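Local coordinates for uncharacterized HDOD domain protein (Geobacter sulfurreducens, PDB 3HC1) that is of unknown function but binds two iron(III) ions in an HD-type metal site and is probably a metal-dependent phosphohydrolase, at residues 105-110 with 118-123; 154-159 with 165-170. All blocks are in the same frame, centred on the assembly; numbering follows the deposited sequence. Where two conformers were deposited one is given.

Contacts 1 and 2 lie on the same side of the chain's centre, with their own centres about 13 Å apart. They follow one another along the sequence: contact 1 comes first and is complete before residue 154. Contact 1 joins the end of helix 82-108 to the early part of helix 116-136. Contact 2 joins helix 154-162 to helix 164-177. The two meet directly, as Phe107 CE2 lies 3.6 Å from Val157 CG2 and Leu106 packs on Val154. Leu119 also reaches the backbone of helix 154-162. All four segments belong to the HDOD domain. Contact 1 holds the iron ligand His122, and Glu156 of contact 2 lies beside the ligand His193, so this helical packing borders the di-iron site.

Contact 1: residues 105-110 with 118-123; sequences DLFKTG and TLWAHS. With FE (Fe (III) ion), chain C.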
ATOM      1  N   ASP A 105       0.846 -10.046  -8.923  1.00 17.82           N
ATOM      2  CA  ASP A 105       1.481 -11.376  -8.882  1.00 19.56           C
ATOM      3  C   ASP A 105       2.186 -11.674  -7.563  1.00 17.68           C
ATOM      4  O   ASP A 105       2.180 -12.798  -7.106  1.00 19.96           O
ATOM      5  CB  ASP A 105       2.475 -11.561 -10.044  1.00 20.74           C
ATOM      6  CG  ASP A 105       1.790 -11.606 -11.378  1.00 19.66           C
ATOM      7  OD1 ASP A 105       0.658 -12.116 -11.450  1.00 27.88           O
ATOM      8  OD2 ASP A 105       2.372 -11.102 -12.359  1.00 41.43           O
ATOM      9  N   LEU A 106       2.778 -10.670  -6.951  1.00 16.68           N
ATOM     10  CA  LEU A 106       3.330 -10.809  -5.614  1.00 19.67           C
ATOM     11  C   LEU A 106       2.302 -11.274  -4.572  1.00 18.98           C
ATOM     12  O   LEU A 106       2.617 -12.089  -3.728  1.00 18.20           O
ATOM     13  CB  LEU A 106       3.960  -9.508  -5.151  1.00 17.21           C
ATOM     14  CG  LEU A 106       4.492  -9.549  -3.690  1.00 20.79           C
ATOM     15  CD1 LEU A 106       5.780 -10.436  -3.603  1.00 18.16           C
ATOM     16  CD2 LEU A 106       4.786  -8.146  -3.238  1.00 26.47           C
ATOM     17  N   PHE A 107       1.090 -10.753  -4.657  1.00 19.17           N
ATOM     18  CA  PHE A 107       0.040 -11.060  -3.702  1.00 20.04           C
ATOM     19  C   PHE A 107      -0.673 -12.404  -4.031  1.00 16.02           C
ATOM     20  O   PHE A 107      -1.324 -12.996  -3.179  1.00 18.21           O
ATOM     21  CB  PHE A 107      -0.989  -9.907  -3.674  1.00 19.51           C
ATOM     22  CG  PHE A 107      -0.509  -8.660  -2.992  1.00 17.12           C
ATOM     23  CD1 PHE A 107       0.343  -7.791  -3.642  1.00 23.21           C
ATOM     24  CD2 PHE A 107      -0.891  -8.365  -1.687  1.00 18.20           C
ATOM     25  CE1 PHE A 107       0.763  -6.643  -3.054  1.00 20.39           C
ATOM     26  CE2 PHE A 107      -0.503  -7.219  -1.096  1.00 19.08           C
ATOM     27  CZ  PHE A 107       0.344  -6.339  -1.768  1.00 19.47           C
ATOM     28  N   LYS A 108      -0.577 -12.862  -5.281  1.00 17.61           N
ATOM     29  CA  LYS A 108      -1.190 -14.109  -5.730  1.00 20.23           C
ATOM     30  C   LYS A 108      -0.295 -15.306  -5.573  1.00 19.17           C
ATOM     31  O   LYS A 108      -0.789 -16.413  -5.468  1.00 18.28           O
ATOM     32  CB  LYS A 108      -1.490 -14.090  -7.238  1.00 20.84           C
ATOM     33  CG  LYS A 108      -2.748 -13.520  -7.671  1.00 28.38           C
ATOM     34  CD  LYS A 108      -3.142 -14.104  -9.090  1.00 36.96           C
ATOM     35  CE  LYS A 108      -2.159 -13.675 -10.227  1.00 43.12           C
ATOM     36  NZ  LYS A 108      -1.248 -14.759 -10.780  1.00 51.48           N
ATOM     37  N   THR A 109       1.022 -15.100  -5.662  1.00 19.52           N
ATOM     38  CA  THR A 109       1.964 -16.216  -5.828  1.00 17.88           C
ATOM     39  C   THR A 109       2.388 -16.794  -4.463  1.00 20.25           C
ATOM     40  O   THR A 109       3.467 -16.554  -3.933  1.00 23.65           O
ATOM     41  CB  THR A 109       3.137 -15.760  -6.724  1.00 16.42           C
ATOM     42  OG1 THR A 109       2.570 -15.328  -7.969  1.00 16.52           O
ATOM     43  CG2 THR A 109       4.137 -16.892  -6.990  1.00 21.08           C
ATOM     44  N   GLY A 110       1.491 -17.590  -3.897  1.00 17.92           N
ATOM     45  CA  GLY A 110       1.715 -18.221  -2.609  1.00 14.77           C
ATOM     46  C   GLY A 110       0.405 -18.637  -1.970  1.00 14.39           C
ATOM     47  O   GLY A 110      -0.688 -18.319  -2.463  1.00 13.50           O
ATOM     48  N   THR A 118      -7.377 -11.240   1.269  1.00 15.79           N
ATOM     49  CA  THR A 118      -7.388 -10.369   2.455  1.00 16.48           C
ATOM     50  C   THR A 118      -6.270  -9.300   2.396  1.00 15.62           C
ATOM     51  O   THR A 118      -6.494  -8.104   2.609  1.00 15.89           O
ATOM     52  CB  THR A 118      -7.278 -11.275   3.723  1.00 15.94           C
ATOM     53  OG1 THR A 118      -8.424 -12.117   3.717  1.00 18.57           O
ATOM     54  CG2 THR A 118      -7.282 -10.489   5.061  1.00 13.74           C
ATOM     55  N   LEU A 119      -5.073  -9.769   2.087  1.00 14.76           N
ATOM     56  CA  LEU A 119      -3.918  -8.889   2.053  0.50 15.66           C
ATOM     57  C   LEU A 119      -3.990  -7.954   0.851  1.00 14.64           C
ATOM     58  O   LEU A 119      -3.677  -6.787   0.976  1.00 15.73           O
ATOM     59  CB  LEU A 119      -2.609  -9.697   2.084  0.50 17.91           C
ATOM     60  CG  LEU A 119      -2.173 -10.061   3.524  0.50 19.94           C
ATOM     61  CD1 LEU A 119      -3.221 -10.867   4.310  0.50 24.87           C
ATOM     62  CD2 LEU A 119      -0.844 -10.797   3.506  0.50 28.46           C
ATOM     63  N   TRP A 120      -4.395  -8.469  -0.303  1.00 14.02           N
ATOM     64  CA  TRP A 120      -4.532  -7.644  -1.478  1.00 15.47           C
ATOM     65  C   TRP A 120      -5.588  -6.536  -1.340  1.00 13.47           C
ATOM     66  O   TRP A 120      -5.311  -5.358  -1.602  1.00 16.27           O
ATOM     67  CB  TRP A 120      -4.815  -8.527  -2.709  1.00 14.29           C
ATOM     68  CG  TRP A 120      -5.165  -7.745  -3.946  1.00 16.86           C
ATOM     69  CD1 TRP A 120      -6.375  -7.683  -4.572  1.00 17.39           C
ATOM     70  CD2 TRP A 120      -4.260  -6.959  -4.735  1.00 17.46           C
ATOM     71  NE1 TRP A 120      -6.281  -6.891  -5.699  1.00 25.38           N
ATOM     72  CE2 TRP A 120      -4.994  -6.420  -5.805  1.00 23.36           C
ATOM     73  CE3 TRP A 120      -2.912  -6.619  -4.603  1.00 17.75           C
ATOM     74  CZ2 TRP A 120      -4.415  -5.567  -6.760  1.00 20.18           C
ATOM     75  CZ3 TRP A 120      -2.337  -5.787  -5.528  1.00 19.70           C
ATOM     76  CH2 TRP A 120      -3.097  -5.280  -6.628  1.00 17.66           C
ATOM     77  N   ALA A 121      -6.788  -6.913  -0.936  1.00 15.73           N
ATOM     78  CA  ALA A 121      -7.887  -5.964  -0.808  1.00 18.75           C
ATOM     79  C   ALA A 121      -7.511  -4.824   0.150  1.00 16.71           C
ATOM     80  O   ALA A 121      -7.730  -3.641  -0.131  1.00 15.50           O
ATOM     81  CB  ALA A 121      -9.233  -6.698  -0.342  1.00 18.33           C
ATOM     82  N   HIS A 122      -6.928  -5.184   1.286  1.00 15.62           N
ATOM     83  CA  HIS A 122      -6.487  -4.187   2.267  1.00 16.61           C
ATOM     84  C   HIS A 122      -5.393  -3.247   1.692  1.00 16.40           C
ATOM     85  O   HIS A 122      -5.416  -2.023   1.903  1.00 17.41           O
ATOM     86  CB  HIS A 122      -5.926  -4.901   3.510  1.00 14.65           C
ATOM     87  CG  HIS A 122      -5.208  -3.984   4.453  1.00 16.68           C
ATOM     88  ND1 HIS A 122      -5.850  -2.975   5.134  1.00 15.18           N
ATOM     89  CD2 HIS A 122      -3.896  -3.886   4.776  1.00 19.85           C
ATOM     90  CE1 HIS A 122      -4.973  -2.338   5.893  1.00 15.91           C
ATOM     91  NE2 HIS A 122      -3.775  -2.858   5.683  1.00 16.70           N
ATOM     92  N   SER A 123      -4.443  -3.843   0.970  1.00 19.83           N
ATOM     93  CA  SER A 123      -3.331  -3.096   0.378  1.00 16.77           C
ATOM     94  C   SER A 123      -3.809  -2.161  -0.718  1.00 18.84           C
ATOM     95  O   SER A 123      -3.406  -0.958  -0.750  1.00 12.92           O
ATOM     96  CB  SER A 123      -2.240  -4.046  -0.138  1.00 16.12           C
ATOM     97  OG  SER A 123      -1.641  -4.772   0.953  1.00 14.10           O
TER
HETATM   98 FE    FE C 306      -1.966  -2.378   6.865  1.00 19.20          FE
HETATM   99  O   HOH W   1      -0.581  -1.746   8.144  1.00 15.87           O
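Phe107 and Trp120 bring the two backbones closest, with their CA atoms 6.1 Å apart, where the end of helix 82-108 meets helix 116-136 in this all-helical HDOD domain. The two side chains form a T-shaped (edge-to-face) pair. Their planes stand at 68°, and the centroids of the Phe107 ring and the Trp120 six-membered ring are 5.1 Å apart. Trp120 CE3 comes over one face of Phe107, offset toward the rim, and lies 3.5 Å from Phe107 CG. Trp120 has its CG anti to the backbone N (chi1 172°), which carries the indole edge to that face. Ser123 meets the rim of the same ring, with Ser123 OG 3.4 Å from Phe107 CE2. The hydroxyl is held by its own helix, donating to Leu119 O. That carbonyl also accepts from Ser123 N, and the two donors arrive from opposite faces of its plane. His122, the neighbour of Ser123 in sequence, binds iron with His152, Asp153 and Asp238, the H...HD...D set of an HD-type site, and with Glu249. Water 1 sits on the same iron. His122 ND1 is hydrogen-bonded to Leu246 O, and His122 NE2 binds the iron at 2.2 Å.

Contact 2: residues 154-159 with 165-170; sequences VGEVFI and KEFSQV
The Phe167 ring reaches from helix 164-177 to Ile159 and Glu156 on helix 154-162, and both side chains cross it at about a right angle. The contact is helix-helix packing between consecutive helices of the HDOD domain. Its nearest backbone pair is Ile159 and Phe167, with CA atoms 6.2 Å apart. Phe167 has CG anti to its own N (chi1 -162°), and this extends the ring across to the facing helix. The Ile159 branch that does the touching is CG2, which meets the near end of the ring obliquely. Ile159 CG2 lies 3.2 Å from Phe167 CD1, closer than carbons usually pack. Ile159 CG2 is also 3.6 Å from Phe167 CB. Glu156 meets the far end of the ring. The Glu156 chain bends at chi2 (-75°), and Glu156 OE1 lies 3.5 Å from Phe167 CE1. The carboxylate plane is turned 76° from the ring plane, and OE1 approaches obliquely. Glu156 OE1 also lies close to Glu185 OE2. The Phe167 ring offers no N-H or O-H, so it gives the Glu156 carboxylate van der Waals contact alone, and any hydrogen-bond partner of that carboxylate must come from elsewhere.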
ATOM      1  N   VAL A 154       3.850  -5.167   2.594  1.00 16.66           N
ATOM      2  CA  VAL A 154       4.567  -6.209   1.837  1.00 18.72           C
ATOM      3  C   VAL A 154       5.268  -7.211   2.793  1.00 17.60           C
ATOM      4  O   VAL A 154       5.422  -8.372   2.474  1.00 15.76           O
ATOM      5  CB  VAL A 154       5.548  -5.578   0.808  1.00 19.83           C
ATOM      6  CG1 VAL A 154       6.744  -4.899   1.526  1.00 18.52           C
ATOM      7  CG2 VAL A 154       6.014  -6.574  -0.142  1.00 25.93           C
ATOM      8  N   GLY A 155       5.618  -6.774   3.999  1.00 16.08           N
ATOM      9  CA  GLY A 155       6.139  -7.683   5.016  1.00 18.30           C
ATOM     10  C   GLY A 155       5.201  -8.777   5.501  1.00 19.17           C
ATOM     11  O   GLY A 155       5.683  -9.859   5.847  1.00 19.49           O
ATOM     12  N   GLU A 156       3.904  -8.482   5.575  1.00 14.64           N
ATOM     13  CA  GLU A 156       2.871  -9.484   5.947  1.00 17.79           C
ATOM     14  C   GLU A 156       2.704 -10.462   4.816  1.00 15.82           C
ATOM     15  O   GLU A 156       2.451 -11.636   5.054  1.00 16.94           O
ATOM     16  CB  GLU A 156       1.486  -8.872   6.228  1.00 15.53           C
ATOM     17  CG  GLU A 156       1.365  -7.971   7.378  1.00 31.65           C
ATOM     18  CD  GLU A 156       1.375  -8.693   8.722  1.00 32.04           C
ATOM     19  OE1 GLU A 156       2.301  -9.473   8.953  1.00 34.79           O
ATOM     20  OE2 GLU A 156       0.457  -8.458   9.531  1.00 36.57           O
ATOM     21  N   VAL A 157       2.862  -9.991   3.581  1.00 19.01           N
ATOM     22  CA  VAL A 157       2.840 -10.859   2.445  1.00 18.51           C
ATOM     23  C   VAL A 157       3.982 -11.837   2.557  1.00 20.05           C
ATOM     24  O   VAL A 157       3.808 -13.032   2.389  1.00 17.42           O
ATOM     25  CB  VAL A 157       2.911 -10.103   1.084  1.00 18.53           C
ATOM     26  CG1 VAL A 157       3.076 -11.103  -0.064  1.00 17.74           C
ATOM     27  CG2 VAL A 157       1.633  -9.314   0.894  1.00 16.55           C
ATOM     28  N   PHE A 158       5.155 -11.333   2.898  1.00 20.05           N
ATOM     29  CA  PHE A 158       6.296 -12.204   3.081  1.00 18.25           C
ATOM     30  C   PHE A 158       6.103 -13.228   4.171  1.00 17.56           C
ATOM     31  O   PHE A 158       6.386 -14.395   3.962  1.00 17.55           O
ATOM     32  CB  PHE A 158       7.549 -11.383   3.406  1.00 23.17           C
ATOM     33  CG  PHE A 158       8.725 -12.232   3.716  1.00 23.00           C
ATOM     34  CD1 PHE A 158       9.470 -12.764   2.689  1.00 30.01           C
ATOM     35  CD2 PHE A 158       9.047 -12.558   5.027  1.00 21.76           C
ATOM     36  CE1 PHE A 158      10.551 -13.569   2.969  1.00 31.31           C
ATOM     37  CE2 PHE A 158      10.122 -13.363   5.289  1.00 23.73           C
ATOM     38  CZ  PHE A 158      10.858 -13.869   4.262  1.00 26.45           C
ATOM     39  N   ILE A 159       5.686 -12.793   5.365  1.00 15.50           N
ATOM     40  CA  ILE A 159       5.564 -13.711   6.472  1.00 16.57           C
ATOM     41  C   ILE A 159       4.473 -14.765   6.151  1.00 17.60           C
ATOM     42  O   ILE A 159       4.649 -15.953   6.475  1.00 18.77           O
ATOM     43  CB  ILE A 159       5.232 -12.991   7.779  1.00 17.42           C
ATOM     44  CG1 ILE A 159       6.347 -11.993   8.140  1.00 19.20           C
ATOM     45  CG2 ILE A 159       4.985 -13.948   8.938  1.00 21.59           C
ATOM     46  CD1 ILE A 159       5.975 -11.150   9.322  1.00 18.87           C
ATOM     47  N   LYS A 165       3.971 -21.301   8.324  1.00 27.98           N
ATOM     48  CA  LYS A 165       3.933 -22.236   9.457  1.00 33.67           C
ATOM     49  C   LYS A 165       4.002 -21.432  10.751  1.00 32.38           C
ATOM     50  O   LYS A 165       3.184 -21.641  11.646  1.00 34.38           O
ATOM     51  CB  LYS A 165       5.050 -23.290   9.324  1.00 33.16           C
ATOM     52  CG  LYS A 165       4.965 -24.482  10.245  1.00 44.13           C
ATOM     53  CD  LYS A 165       5.873 -25.653   9.773  1.00 42.26           C
ATOM     54  CE  LYS A 165       7.246 -25.221   9.220  1.00 47.30           C
ATOM     55  NZ  LYS A 165       8.172 -26.392   9.138  1.00 47.76           N
ATOM     56  N   GLU A 166       4.907 -20.450  10.779  1.00 33.47           N
ATOM     57  CA  GLU A 166       5.105 -19.549  11.902  1.00 31.36           C
ATOM     58  C   GLU A 166       3.990 -18.512  12.036  1.00 33.02           C
ATOM     59  O   GLU A 166       3.482 -18.296  13.131  1.00 38.06           O
ATOM     60  CB  GLU A 166       6.447 -18.796  11.754  1.00 34.92           C
ATOM     61  CG  GLU A 166       7.764 -19.644  11.845  1.00 32.16           C
ATOM     62  CD  GLU A 166       8.070 -20.529  10.611  1.00 42.16           C
ATOM     63  OE1 GLU A 166       7.672 -20.205   9.480  1.00 35.85           O
ATOM     64  OE2 GLU A 166       8.737 -21.575  10.772  1.00 55.25           O
ATOM     65  N   PHE A 167       3.629 -17.838  10.933  1.00 29.14           N
ATOM     66  CA  PHE A 167       2.534 -16.831  10.920  1.00 23.59           C
ATOM     67  C   PHE A 167       1.218 -17.441  11.436  1.00 20.98           C
ATOM     68  O   PHE A 167       0.377 -16.735  11.999  1.00 17.56           O
ATOM     69  CB  PHE A 167       2.310 -16.363   9.487  1.00 20.94           C
ATOM     70  CG  PHE A 167       1.546 -15.044   9.339  1.00 23.80           C
ATOM     71  CD1 PHE A 167       1.941 -13.896  10.023  1.00 26.44           C
ATOM     72  CD2 PHE A 167       0.557 -14.920   8.378  1.00 22.21           C
ATOM     73  CE1 PHE A 167       1.299 -12.659   9.824  1.00 26.93           C
ATOM     74  CE2 PHE A 167      -0.103 -13.717   8.160  1.00 23.79           C
ATOM     75  CZ  PHE A 167       0.269 -12.559   8.878  1.00 27.27           C
ATOM     76  N   SER A 168       1.027 -18.741  11.174  1.00 24.68           N
ATOM     77  CA  SER A 168      -0.137 -19.478  11.733  1.00 29.99           C
ATOM     78  C   SER A 168      -0.343 -19.155  13.187  1.00 27.95           C
ATOM     79  O   SER A 168      -1.469 -18.997  13.613  1.00 28.30           O
ATOM     80  CB  SER A 168       0.025 -21.002  11.627  1.00 29.80           C
ATOM     81  OG  SER A 168       0.009 -21.370  10.270  1.00 34.54           O
ATOM     82  N   GLN A 169       0.760 -19.092  13.929  1.00 28.35           N
ATOM     83  CA  GLN A 169       0.743 -18.790  15.360  1.00 30.61           C
ATOM     84  C   GLN A 169       0.419 -17.324  15.669  1.00 29.45           C
ATOM     85  O   GLN A 169      -0.178 -17.009  16.725  1.00 29.73           O
ATOM     86  CB  GLN A 169       2.108 -19.153  15.994  1.00 31.55           C
ATOM     87  N   VAL A 170       0.875 -16.418  14.807  1.00 27.12           N
ATOM     88  CA  VAL A 170       0.511 -15.022  14.947  1.00 26.13           C
ATOM     89  C   VAL A 170      -1.024 -14.940  14.829  1.00 23.58           C
ATOM     90  O   VAL A 170      -1.663 -14.295  15.648  1.00 24.72           O
ATOM     91  CB  VAL A 170       1.218 -14.093  13.893  1.00 26.07           C
ATOM     92  CG1 VAL A 170       0.587 -12.717  13.905  1.00 22.48           C
ATOM     93  CG2 VAL A 170       2.758 -14.045  14.135  1.00 23.24           C
TER